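Local coordinates for protein aspartate aminotransferase (Rhodobacter sphaeroides, PDB 3NRA) that probably transfers the amino group of L-aspartate to 2-oxoglutarate, using pyridoxal 5'-phosphate, to give oxaloacetate and L-glutamate, at residues A92-D100 with Y231-A239; E149-Y157 with G166-A175. All blocks are in the same frame, centred on the assembly; numbering follows the deposited sequence. Where two conformers were deposited one is given.

Interaction 1: A92-D100 with Y231-A239; sequences AAFTGAPVD and YTHLRAEAA
R235 reaches across to the turn that follows helix 81-95 and holds it by its guanidinium group. NH1 and NH2 both point end-on at one acceptor, P98 O. The NH2 bond is 2.9 Å from NH2 to P98 O and lies in the guanidinium plane. NH1 to P98 O is 3.1 Å, and this donor stands above the carbonyl plane of P98. NH1 also bonds T95 OG1 at 3.0 Å, with a weak further bond to A97 O. Two things bring R235 here: CG lies between the backbone N and the carbonyl carbon (chi1 76°), and the chain then bends at chi3. Its CD rests against T95 CB, and V99 CG2 lies 3.4 Å from NH1. T95 OG1 is itself hydrogen-bonded to L91 O, one turn back in its own helix, and so meets R235 already held. R235 and T95 are buried, and F266 of strand 263-267 packs on both. This is the tight part of the contact.

H233 fills the next layer. T95 CA sits 3.6 Å from the centroid of its imidazole, almost exactly over the face, as a CH-pi contact. Y231 CE1 lies over the opposite face, offset toward the rim. The imidazole turns its edge to the face of F94, a T-shaped pair with planes at 76°. ND1 is hydrogen-bonded to Q219.

The outer side is looser. A97 CB and A236 CB meet at 4.1 Å, and A236 CB also touches T95 O. G96, P98 and A236 are exposed. G96, the first residue past the helix, has positive phi. One arginine from a 3-10 turn thus pins a helix C-terminus against strands 245-249 and 263-267, in what is, as in this family, the large PLP-binding domain of fold type I.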
# COMPACT_ATOMS: atom_id res chain seq x y z
N ALA B 92 -16.27 -17.17 5.93
CA ALA B 92 -16.70 -18.07 7.02
C ALA B 92 -16.91 -19.51 6.55
O ALA B 92 -16.46 -20.46 7.19
CB ALA B 92 -18.00 -17.53 7.74
N ALA B 93 -17.64 -19.65 5.43
CA ALA B 93 -17.90 -20.96 4.82
C ALA B 93 -16.60 -21.63 4.38
O ALA B 93 -16.38 -22.78 4.67
CB ALA B 93 -18.85 -20.80 3.64
N PHE B 94 -15.71 -20.85 3.76
CA PHE B 94 -14.41 -21.37 3.29
C PHE B 94 -13.54 -21.90 4.42
O PHE B 94 -13.06 -23.02 4.34
CB PHE B 94 -13.64 -20.29 2.51
CG PHE B 94 -12.35 -20.80 1.92
CD1 PHE B 94 -12.35 -21.87 1.03
CD2 PHE B 94 -11.12 -20.28 2.35
CE1 PHE B 94 -11.15 -22.36 0.52
CE2 PHE B 94 -9.93 -20.77 1.83
CZ PHE B 94 -9.94 -21.81 0.92
N THR B 95 -13.37 -21.11 5.48
CA THR B 95 -12.48 -21.47 6.61
C THR B 95 -13.16 -22.28 7.74
O THR B 95 -12.48 -22.79 8.62
CB THR B 95 -11.86 -20.20 7.24
OG1 THR B 95 -12.91 -19.33 7.73
CG2 THR B 95 -11.00 -19.46 6.23
N GLY B 96 -14.48 -22.42 7.70
CA GLY B 96 -15.20 -23.24 8.71
C GLY B 96 -15.29 -22.61 10.10
O GLY B 96 -15.42 -23.31 11.09
N ALA B 97 -15.21 -21.27 10.17
CA ALA B 97 -15.42 -20.54 11.42
C ALA B 97 -16.02 -19.14 11.14
O ALA B 97 -15.88 -18.63 10.02
CB ALA B 97 -14.10 -20.41 12.22
N PRO B 98 -16.68 -18.53 12.14
CA PRO B 98 -17.29 -17.22 11.95
C PRO B 98 -16.31 -16.11 11.52
O PRO B 98 -15.13 -16.15 11.88
CB PRO B 98 -17.85 -16.90 13.36
CG PRO B 98 -18.17 -18.16 13.90
CD PRO B 98 -17.08 -19.11 13.43
N VAL B 99 -16.82 -15.18 10.72
CA VAL B 99 -16.10 -14.00 10.32
C VAL B 99 -17.00 -12.79 10.59
O VAL B 99 -18.19 -12.79 10.25
CB VAL B 99 -15.72 -14.06 8.79
CG1 VAL B 99 -15.11 -12.78 8.35
CG2 VAL B 99 -14.73 -15.22 8.53
N ASP B 100 -16.42 -11.78 11.22
CA ASP B 100 -17.13 -10.58 11.59
C ASP B 100 -16.85 -9.46 10.56
O ASP B 100 -15.78 -8.86 10.58
CB ASP B 100 -16.66 -10.17 12.99
CG ASP B 100 -17.29 -8.88 13.48
OD1 ASP B 100 -18.05 -8.22 12.74
OD2 ASP B 100 -17.00 -8.51 14.64
N TYR B 231 -6.76 -29.93 3.73
CA TYR B 231 -6.36 -28.61 4.23
C TYR B 231 -7.09 -28.33 5.52
O TYR B 231 -8.31 -28.50 5.60
CB TYR B 231 -6.66 -27.51 3.20
CG TYR B 231 -6.06 -26.19 3.57
CD1 TYR B 231 -6.70 -25.32 4.47
CD2 TYR B 231 -4.82 -25.83 3.10
CE1 TYR B 231 -6.14 -24.12 4.84
CE2 TYR B 231 -4.24 -24.63 3.47
CZ TYR B 231 -4.90 -23.78 4.35
OH TYR B 231 -4.32 -22.58 4.70
N THR B 232 -6.35 -27.84 6.52
CA THR B 232 -6.91 -27.54 7.83
C THR B 232 -6.66 -26.06 8.18
O THR B 232 -5.52 -25.57 8.12
CB THR B 232 -6.27 -28.44 8.89
OG1 THR B 232 -6.24 -29.78 8.41
CG2 THR B 232 -7.03 -28.38 10.20
N HIS B 233 -7.74 -25.37 8.56
CA HIS B 233 -7.69 -23.95 8.87
C HIS B 233 -7.44 -23.74 10.34
O HIS B 233 -8.31 -24.03 11.17
CB HIS B 233 -9.00 -23.29 8.47
CG HIS B 233 -9.29 -23.36 7.01
ND1 HIS B 233 -8.92 -22.37 6.13
CD2 HIS B 233 -9.95 -24.29 6.28
CE1 HIS B 233 -9.30 -22.70 4.91
NE2 HIS B 233 -9.94 -23.86 4.97
N LEU B 234 -6.27 -23.19 10.67
CA LEU B 234 -5.90 -22.90 12.08
C LEU B 234 -7.00 -22.18 12.84
O LEU B 234 -7.26 -22.49 13.98
CB LEU B 234 -4.61 -22.05 12.14
CG LEU B 234 -4.03 -21.85 13.55
CD1 LEU B 234 -3.64 -23.18 14.14
CD2 LEU B 234 -2.82 -20.89 13.52
N ARG B 235 -7.64 -21.21 12.18
CA ARG B 235 -8.66 -20.34 12.84
C ARG B 235 -9.93 -21.05 13.28
O ARG B 235 -10.69 -20.50 14.05
CB ARG B 235 -9.05 -19.16 11.92
CG ARG B 235 -9.99 -19.51 10.77
CD ARG B 235 -10.16 -18.30 9.82
NE ARG B 235 -10.68 -17.16 10.57
CZ ARG B 235 -11.96 -16.91 10.80
NH1 ARG B 235 -12.94 -17.62 10.22
NH2 ARG B 235 -12.28 -15.89 11.61
N ALA B 236 -10.17 -22.24 12.73
CA ALA B 236 -11.28 -23.09 13.12
C ALA B 236 -10.92 -24.13 14.20
O ALA B 236 -11.81 -24.82 14.69
CB ALA B 236 -11.87 -23.81 11.88
N GLU B 237 -9.65 -24.23 14.59
CA GLU B 237 -9.25 -25.20 15.68
C GLU B 237 -9.90 -24.90 17.03
O GLU B 237 -9.87 -23.78 17.50
CB GLU B 237 -7.73 -25.23 15.85
CG GLU B 237 -6.99 -25.89 14.75
CD GLU B 237 -7.28 -27.38 14.64
OE1 GLU B 237 -7.43 -28.06 15.70
OE2 GLU B 237 -7.38 -27.87 13.50
N ALA B 238 -10.49 -25.91 17.66
CA ALA B 238 -11.12 -25.74 19.00
C ALA B 238 -10.12 -25.23 20.10
O ALA B 238 -10.51 -24.50 21.02
CB ALA B 238 -11.79 -27.07 19.45
N ALA B 239 -8.84 -25.61 19.95
CA ALA B 239 -7.79 -25.25 20.93
C ALA B 239 -7.40 -23.78 20.89
O ALA B 239 -6.88 -23.24 21.87
CB ALA B 239 -6.54 -26.12 20.69

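Interaction 2: E149-Y157 with G166-A175; sequences EMVPVQLDY and GLDLTGLEEA. With GOL (glycerol), chain U.
With chi1 near 180° (-179°), V153 swings CG1 away from its own N and toward L167 CD1, at 3.5 Å, and leaves CG2 to meet L172 CD1. D168 is the N-cap of helix 169-177. Its extended chi1 (175°) lets OD1 cap G171 N at 2.9 Å, met from above the carboxylate plane. The other oxygen, OD2, takes a hydrogen bond from O1 of a glycerol, and that O1 accepts from Q154 N. The glycerol probably comes from the crystallisation liquor.

Two backbone bonds close the loop between strand and helix. D168 N gives to Q154 O at 3.0 Å, and D156 N gives to G166 O at 2.8 Å. They flank a single bridge between L155 and L167. L155 CD1 reaches L167 N. Further along, V151 CG1 packs on A175 CB.

Strand 149-154 and helix 169-175 run nearly antiparallel, at 164°, with axes 7.2 Å apart. They form the first half of a beta-alpha-beta crossover, which leads to parallel strand 182-186 beyond strand 128-133. Strand 149-154 is outermost in the seven-stranded sheet. I204 of helix 198-211 packs on L167 and L172, and E200 of that helix accepts from G166 N and L167 N.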
# COMPACT_ATOMS: atom_id res chain seq x y z
N GLU B 149 13.11 -9.89 16.88
CA GLU B 149 14.13 -10.92 16.79
C GLU B 149 13.49 -12.20 16.25
O GLU B 149 12.64 -12.81 16.92
CB GLU B 149 14.70 -11.17 18.16
CG GLU B 149 15.87 -12.16 18.21
CD GLU B 149 16.22 -12.61 19.66
OE1 GLU B 149 15.89 -11.88 20.64
OE2 GLU B 149 16.80 -13.71 19.80
N MSE B 150 13.88 -12.61 15.04
CA MSE B 150 13.40 -13.89 14.50
C MSE B 150 13.97 -15.04 15.31
O MSE B 150 15.18 -15.09 15.56
CB MSE B 150 13.81 -14.08 13.03
CG MSE B 150 13.69 -15.57 12.53
SE MSE B 150 13.90 -15.68 10.62
CE MSE B 150 15.84 -15.62 10.64
N VAL B 151 13.09 -15.98 15.67
CA VAL B 151 13.48 -17.30 16.18
C VAL B 151 13.04 -18.31 15.12
O VAL B 151 11.85 -18.44 14.86
CB VAL B 151 12.81 -17.60 17.53
CG1 VAL B 151 13.31 -19.00 18.12
CG2 VAL B 151 13.08 -16.46 18.54
N PRO B 152 14.00 -18.90 14.38
CA PRO B 152 13.62 -19.77 13.29
C PRO B 152 13.06 -21.12 13.79
O PRO B 152 13.41 -21.58 14.85
CB PRO B 152 14.93 -19.99 12.53
CG PRO B 152 15.99 -19.76 13.52
CD PRO B 152 15.47 -18.71 14.45
N VAL B 153 12.13 -21.67 13.02
CA VAL B 153 11.57 -22.98 13.23
C VAL B 153 11.78 -23.73 11.92
O VAL B 153 11.30 -23.30 10.87
CB VAL B 153 10.08 -22.89 13.50
CG1 VAL B 153 9.47 -24.30 13.75
CG2 VAL B 153 9.80 -21.94 14.72
N GLN B 154 12.50 -24.84 11.98
CA GLN B 154 12.82 -25.61 10.77
C GLN B 154 11.56 -26.25 10.20
O GLN B 154 10.74 -26.82 10.95
CB GLN B 154 13.87 -26.70 11.09
CG GLN B 154 14.39 -27.48 9.90
CD GLN B 154 15.17 -26.60 8.91
OE1 GLN B 154 15.95 -25.73 9.31
NE2 GLN B 154 14.94 -26.81 7.65
N LEU B 155 11.38 -26.13 8.89
CA LEU B 155 10.48 -27.00 8.13
C LEU B 155 11.30 -28.09 7.53
O LEU B 155 12.02 -27.86 6.57
CB LEU B 155 9.76 -26.22 7.01
CG LEU B 155 8.62 -26.93 6.24
CD1 LEU B 155 7.46 -27.24 7.16
CD2 LEU B 155 8.14 -26.08 5.01
N ASP B 156 11.18 -29.31 8.08
CA ASP B 156 11.89 -30.45 7.57
C ASP B 156 11.05 -31.09 6.47
O ASP B 156 10.55 -32.20 6.61
CB ASP B 156 12.24 -31.45 8.72
CG ASP B 156 13.41 -30.96 9.59
OD1 ASP B 156 14.47 -30.62 9.03
OD2 ASP B 156 13.26 -30.89 10.82
N TYR B 157 10.89 -30.36 5.37
CA TYR B 157 10.00 -30.76 4.28
C TYR B 157 10.62 -31.82 3.39
O TYR B 157 9.90 -32.46 2.62
CB TYR B 157 9.59 -29.54 3.41
CG TYR B 157 10.73 -28.94 2.60
CD1 TYR B 157 11.63 -28.04 3.17
CD2 TYR B 157 10.89 -29.26 1.24
CE1 TYR B 157 12.71 -27.51 2.43
CE2 TYR B 157 11.94 -28.73 0.50
CZ TYR B 157 12.85 -27.87 1.11
OH TYR B 157 13.88 -27.36 0.39
N GLY B 166 6.12 -31.12 7.73
CA GLY B 166 7.40 -31.43 8.37
C GLY B 166 7.88 -30.38 9.36
O GLY B 166 9.08 -30.32 9.64
N LEU B 167 6.96 -29.55 9.88
CA LEU B 167 7.34 -28.51 10.85
C LEU B 167 7.91 -29.15 12.11
O LEU B 167 7.37 -30.14 12.62
CB LEU B 167 6.14 -27.63 11.22
CG LEU B 167 6.46 -26.33 12.01
CD1 LEU B 167 7.30 -25.35 11.19
CD2 LEU B 167 5.19 -25.64 12.48
N ASP B 168 9.02 -28.57 12.59
CA ASP B 168 9.60 -28.92 13.88
C ASP B 168 8.78 -28.28 15.02
O ASP B 168 9.07 -27.16 15.45
CB ASP B 168 11.06 -28.44 13.93
CG ASP B 168 11.71 -28.65 15.28
OD1 ASP B 168 11.15 -29.38 16.14
OD2 ASP B 168 12.77 -28.04 15.51
N LEU B 169 7.80 -29.03 15.52
CA LEU B 169 6.87 -28.51 16.53
C LEU B 169 7.52 -28.32 17.89
O LEU B 169 7.15 -27.40 18.63
CB LEU B 169 5.62 -29.39 16.64
CG LEU B 169 4.75 -29.40 15.35
CD1 LEU B 169 3.90 -30.67 15.29
CD2 LEU B 169 3.90 -28.15 15.21
N THR B 170 8.51 -29.15 18.20
CA THR B 170 9.31 -28.92 19.38
C THR B 170 10.08 -27.59 19.28
O THR B 170 10.15 -26.84 20.24
CB THR B 170 10.30 -30.08 19.62
OG1 THR B 170 9.66 -31.35 19.37
CG2 THR B 170 10.82 -30.05 21.07
N GLY B 171 10.62 -27.29 18.10
CA GLY B 171 11.25 -26.00 17.82
C GLY B 171 10.30 -24.80 18.00
O GLY B 171 10.70 -23.78 18.53
N LEU B 172 9.05 -24.95 17.57
CA LEU B 172 8.05 -23.88 17.75
C LEU B 172 7.79 -23.65 19.24
O LEU B 172 7.82 -22.51 19.71
CB LEU B 172 6.75 -24.24 17.06
CG LEU B 172 5.63 -23.20 17.14
CD1 LEU B 172 6.13 -21.81 16.62
CD2 LEU B 172 4.43 -23.70 16.35
N GLU B 173 7.54 -24.75 19.96
CA GLU B 173 7.33 -24.69 21.37
C GLU B 173 8.48 -24.02 22.08
O GLU B 173 8.25 -23.19 22.94
CB GLU B 173 7.11 -26.08 21.95
CG GLU B 173 6.90 -26.01 23.46
CD GLU B 173 6.42 -27.30 24.07
OE1 GLU B 173 6.24 -28.31 23.33
OE2 GLU B 173 6.24 -27.29 25.31
N GLU B 174 9.71 -24.40 21.74
CA GLU B 174 10.90 -23.80 22.32
C GLU B 174 11.00 -22.29 22.02
O GLU B 174 11.37 -21.50 22.89
CB GLU B 174 12.17 -24.51 21.84
CG GLU B 174 12.36 -25.97 22.36
CD GLU B 174 12.51 -26.06 23.85
OE1 GLU B 174 13.38 -25.35 24.42
OE2 GLU B 174 11.75 -26.85 24.47
N ALA B 175 10.61 -21.89 20.81
CA ALA B 175 10.47 -20.49 20.45
C ALA B 175 9.53 -19.76 21.41
O ALA B 175 9.86 -18.71 21.91
CB ALA B 175 9.97 -20.35 18.99
C1 GOL U . 14.39 -25.06 15.39
O1 GOL U . 13.74 -25.82 14.39
C2 GOL U . 15.91 -25.23 15.32
O2 GOL U . 16.52 -24.32 16.24
C3 GOL U . 16.46 -24.97 13.90
O3 GOL U . 16.02 -23.73 13.37

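In the fold
Segment 92-100, the end of helix 81-95 and the turn after it, is the first half of interaction 1. The chain then builds strand 105-108, helix 110-120, strand 128-133 and helix 137-145. It enters interaction 2 at 149-157 and closes that short loop at 166-175, after only eight intervening residues. Strands 182-186 and 214-218 follow, with helix 198-211 between them. At 231-239, before strand 245-249, interaction 1 closes its long loop. Interaction 2 therefore lies wholly within that loop, and the two do not cross. Their centres are about 23 Å apart and they do not touch. Interaction 2 ties a sheet-edge strand to its helix. Interaction 1 joins a helix end to a loop between strands of the same seven-stranded sheet.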